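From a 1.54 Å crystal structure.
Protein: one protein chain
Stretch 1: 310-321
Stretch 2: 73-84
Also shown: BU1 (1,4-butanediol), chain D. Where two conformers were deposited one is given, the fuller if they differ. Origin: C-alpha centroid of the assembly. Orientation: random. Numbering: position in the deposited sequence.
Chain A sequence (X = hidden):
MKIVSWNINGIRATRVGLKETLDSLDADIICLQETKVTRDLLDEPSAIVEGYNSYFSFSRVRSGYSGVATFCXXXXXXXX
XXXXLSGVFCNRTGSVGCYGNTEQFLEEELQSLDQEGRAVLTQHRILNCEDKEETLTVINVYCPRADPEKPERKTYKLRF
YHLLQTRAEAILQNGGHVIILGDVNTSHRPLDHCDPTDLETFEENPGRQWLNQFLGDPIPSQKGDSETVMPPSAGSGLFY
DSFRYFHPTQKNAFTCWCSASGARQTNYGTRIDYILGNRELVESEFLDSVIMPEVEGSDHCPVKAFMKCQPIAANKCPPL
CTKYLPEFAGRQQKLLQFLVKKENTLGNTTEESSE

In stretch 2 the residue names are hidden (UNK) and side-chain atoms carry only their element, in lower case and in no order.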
# COMPACT_ATOMS: atom_id res chain seq x y z
N GLN A 310 14.73 11.97 6.73
CA GLN A 310 14.81 12.87 5.57
C GLN A 310 15.25 12.08 4.33
O GLN A 310 16.21 11.32 4.38
CB GLN A 310 15.78 14.00 5.84
CG GLN A 310 15.44 14.81 7.11
CD GLN A 310 14.08 15.49 7.01
OE1 GLN A 310 13.76 16.08 5.98
NE2 GLN A 310 13.25 15.34 8.05
N PRO A 311 14.56 12.25 3.23
CA PRO A 311 14.84 11.41 2.06
C PRO A 311 15.98 11.97 1.24
O PRO A 311 16.24 13.17 1.21
CB PRO A 311 13.53 11.49 1.29
CG PRO A 311 13.04 12.81 1.57
CD PRO A 311 13.37 13.08 3.02
N ILE A 312 16.65 11.05 0.54
CA ILE A 312 17.71 11.36 -0.42
C ILE A 312 17.18 10.87 -1.76
O ILE A 312 16.96 9.66 -1.95
CB ILE A 312 19.02 10.67 -0.08
CG1 ILE A 312 19.57 11.13 1.28
CG2 ILE A 312 20.04 10.97 -1.15
CD1 ILE A 312 20.69 10.25 1.77
N ALA A 313 16.90 11.80 -2.67
CA ALA A 313 16.32 11.42 -3.96
C ALA A 313 17.36 10.78 -4.86
O ALA A 313 18.51 11.22 -4.92
CB ALA A 313 15.79 12.67 -4.65
N ALA A 314 16.91 9.79 -5.61
CA ALA A 314 17.75 9.25 -6.69
C ALA A 314 17.89 10.27 -7.80
O ALA A 314 17.04 11.14 -7.99
CB ALA A 314 17.11 7.98 -7.25
N ASN A 315 18.97 10.11 -8.59
CA ASN A 315 19.25 11.04 -9.66
C ASN A 315 18.44 10.75 -10.91
O ASN A 315 18.38 11.60 -11.80
CB ASN A 315 20.74 10.99 -10.05
CG ASN A 315 21.66 11.03 -8.85
OD1 ASN A 315 22.38 10.06 -8.58
ND2 ASN A 315 21.65 12.14 -8.13
N LYS A 316 17.83 9.58 -10.99
CA LYS A 316 17.05 9.22 -12.16
C LYS A 316 15.94 8.33 -11.65
O LYS A 316 16.12 7.56 -10.73
CB LYS A 316 17.90 8.51 -13.22
CG LYS A 316 17.19 8.06 -14.47
CD LYS A 316 18.18 8.08 -15.64
CE LYS A 316 17.96 6.96 -16.64
NZ LYS A 316 16.68 7.10 -17.38
N CYS A 317 14.77 8.44 -12.29
CA CYS A 317 13.69 7.53 -12.00
C CYS A 317 14.00 6.11 -12.50
O CYS A 317 14.49 5.95 -13.63
CB CYS A 317 12.41 8.02 -12.66
SG CYS A 317 11.82 9.59 -12.11
N PRO A 318 13.73 5.08 -11.71
CA PRO A 318 14.00 3.73 -12.14
C PRO A 318 13.06 3.30 -13.26
O PRO A 318 12.02 3.94 -13.48
CB PRO A 318 13.78 2.89 -10.88
CG PRO A 318 13.08 3.74 -9.89
CD PRO A 318 13.22 5.17 -10.31
N PRO A 319 13.36 2.21 -13.96
CA PRO A 319 12.66 1.91 -15.23
C PRO A 319 11.17 1.66 -15.11
O PRO A 319 10.47 1.74 -16.14
CB PRO A 319 13.39 0.64 -15.72
CG PRO A 319 14.75 0.73 -15.13
CD PRO A 319 14.59 1.41 -13.78
N LEU A 320 10.66 1.33 -13.94
CA LEU A 320 9.24 1.08 -13.76
C LEU A 320 8.44 2.37 -13.87
O LEU A 320 7.23 2.31 -14.01
CB LEU A 320 8.96 0.44 -12.40
CG LEU A 320 7.54 0.03 -12.08
CD1 LEU A 320 6.98 -0.97 -13.08
CD2 LEU A 320 7.48 -0.59 -10.69
N CYS A 321 9.08 3.50 -13.80
CA CYS A 321 8.33 4.76 -13.80
C CYS A 321 7.43 4.86 -15.04
O CYS A 321 7.84 4.53 -16.18
CB CYS A 321 9.28 5.95 -13.76
SG CYS A 321 8.49 7.55 -13.59
N UNK A 73 7.14 12.72 -4.84
CA UNK A 73 7.68 14.00 -5.19
C UNK A 73 9.15 13.88 -5.59
O UNK A 73 9.79 12.85 -5.40
c UNK A 73 6.05 15.31 -3.75
c UNK A 73 5.86 16.46 -2.76
c UNK A 73 4.40 16.90 -2.74
n UNK A 73 4.12 17.82 -1.59
c UNK A 73 7.50 14.98 -4.03
N UNK A 74 9.69 14.94 -6.18
CA UNK A 74 11.11 14.95 -6.57
C UNK A 74 12.02 14.64 -5.39
O UNK A 74 13.08 14.03 -5.58
o UNK A 74 11.35 17.37 -6.24
c UNK A 74 11.48 16.32 -7.18
N UNK A 75 11.60 15.02 -4.18
CA UNK A 75 12.36 14.78 -2.94
C UNK A 75 12.55 13.30 -2.63
O UNK A 75 13.52 12.94 -1.92
c UNK A 75 11.61 15.41 -1.76
o UNK A 75 10.34 14.80 -1.56
N UNK A 76 11.69 12.43 -3.14
CA UNK A 76 11.69 11.03 -2.77
C UNK A 76 11.84 10.09 -3.93
O UNK A 76 11.47 8.93 -3.81
c UNK A 76 10.40 11.30 -0.71
o UNK A 76 9.28 11.09 -2.78
c UNK A 76 10.41 10.66 -2.02
N UNK A 77 12.34 10.57 -5.07
CA UNK A 77 12.52 9.70 -6.22
C UNK A 77 13.23 8.44 -5.76
O UNK A 77 14.33 8.53 -5.20
c UNK A 77 13.48 9.58 -8.53
c UNK A 77 13.33 10.42 -7.29
o UNK A 77 12.64 11.65 -7.66
N UNK A 78 12.69 7.26 -6.02
CA UNK A 78 13.26 6.02 -5.50
C UNK A 78 14.48 5.56 -6.27
O UNK A 78 14.61 5.75 -7.49
c UNK A 78 11.35 7.01 -6.63
c UNK A 78 12.10 5.02 -5.62
c UNK A 78 11.28 5.53 -6.73
N UNK A 79 15.37 4.90 -5.53
CA UNK A 79 16.53 4.28 -6.15
C UNK A 79 16.16 3.01 -6.89
O UNK A 79 16.88 2.61 -7.83
n UNK A 79 18.24 7.44 -3.65
c UNK A 79 18.41 5.22 -4.62
c UNK A 79 17.68 6.23 -3.75
c UNK A 79 17.60 3.99 -5.09
o UNK A 79 16.65 5.93 -3.15
N UNK A 80 15.06 2.37 -6.52
CA UNK A 80 14.64 1.13 -7.13
C UNK A 80 13.13 1.03 -7.01
O UNK A 80 12.51 1.61 -6.12
c UNK A 80 15.29 -0.08 -6.47
N UNK A 81 12.52 0.25 -7.90
CA UNK A 81 11.08 0.07 -7.87
C UNK A 81 10.73 -1.22 -8.61
O UNK A 81 11.38 -1.56 -9.61
c UNK A 81 10.32 1.24 -8.52
N UNK A 82 9.73 -1.92 -8.13
CA UNK A 82 9.37 -3.22 -8.67
C UNK A 82 7.91 -3.51 -8.48
O UNK A 82 7.36 -3.21 -7.42
o UNK A 82 10.95 -7.88 -8.17
c UNK A 82 10.23 -4.29 -7.98
c UNK A 82 11.12 -6.68 -7.92
c UNK A 82 10.15 -5.66 -8.57
o UNK A 82 12.03 -6.29 -7.18
N UNK A 83 7.26 -4.16 -9.46
CA UNK A 83 5.89 -4.59 -9.37
C UNK A 83 5.82 -5.97 -8.70
O UNK A 83 6.66 -6.85 -8.97
c UNK A 83 5.31 -4.76 -10.78
o UNK A 83 4.50 -4.48 -13.68
c UNK A 83 4.53 -3.72 -11.40
c UNK A 83 3.83 -4.33 -12.63
o UNK A 83 2.66 -4.74 -12.51
N UNK A 84 4.79 -6.19 -7.90
CA UNK A 84 4.48 -7.50 -7.42
C UNK A 84 5.29 -7.83 -6.19
O UNK A 84 6.19 -7.10 -5.78
C1 BU1 D . 11.94 17.45 1.35
C2 BU1 D . 10.89 16.33 1.49
C3 BU1 D . 10.39 16.20 2.93
C4 BU1 D . 11.29 15.22 3.68
O5 BU1 D . 13.24 16.93 1.45
O6 BU1 D . 11.17 15.30 5.09
O HOH W 1 15.54 14.51 -1.13
O HOH W 2 14.24 8.43 -2.33
O HOH W 3 16.72 5.31 -9.62
O HOH W 4 12.33 -0.17 -11.87

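Position 73 carries four carbons in a row ending in a nitrogen, an extended chain that stays clear of stretch 1; this is Lys73. At position 74 one carbon bears one oxygen, which identifies Ser74. Its CA-to-CB bond points sideways, but its backbone O sits 3.2 Å from Ala313 CB. Position 75 repeats the pattern of one carbon and one oxygen, so it is Ser75. Its CB lies 4.5 Å from Pro311 CG and 3.5 Å from C2 of the butanediol, which also packs C4 at 3.1 Å from Pro311 CD.

Position 76 has a carbon carrying one oxygen and one carbon, the beta-branched pattern of Thr76. Although its CA-to-CB bond points away, the methyl CG2 comes within 3.7 Å of Pro311 CB. The same branching recurs at position 77, here directed toward stretch 1: Thr77. Its CG2 approaches Cys317 SG at 3.9 Å, and its backbone O accepts a nearly linear hydrogen bond from Ala314 N at 2.9 Å.

Three carbons at position 78 close a ring onto the backbone N, which defines Pro78. The ring meets another proline, with CG 4.1 Å from Pro318 CG. Position 79 has three carbons, the third carrying one oxygen and one nitrogen: Gln79. The chain leaves CA pointing away, yet its end turns back, and NE2 donates to Ile312 O at 3.1 Å.

A single carbon at position 80 marks Ala80, whose CB points away. Position 81 also has one carbon, now facing the contact: Ala81 CB lies 4.0 Å from both Pro318 CG and Leu320 CD2. At position 82 three carbons end in two oxygens, the carboxylate of Glu82; its CA-to-CB bond points away, while its backbone N lies 3.7 Å from Leu320 CD2. Position 83 has the same composition, Glu83, and its aliphatic CG rests 4.0 Å from Leu320 CD1. Position 84 has no side-chain atoms and a phi of 84°, consistent with Gly84.

The contact combines two direct hydrogen bonds with apolar packing. Ala314 N and Gln79 NE2 lie 3.3 Å apart, but both are donors, and each is served by its own carbonyl. Water extends the polar network: water 2 donates to Thr77 O at 2.9 Å and Ile312 O at 3.0 Å, while water 4 donates to Ala81 O at 2.8 Å and accepts from Leu320 N at 3.1 Å. Farther along, Pro318 and Leu320, both in a type I turn, pack against Ala81.

Stretch 2, residues 73-84: KSSTTPQAAEEG
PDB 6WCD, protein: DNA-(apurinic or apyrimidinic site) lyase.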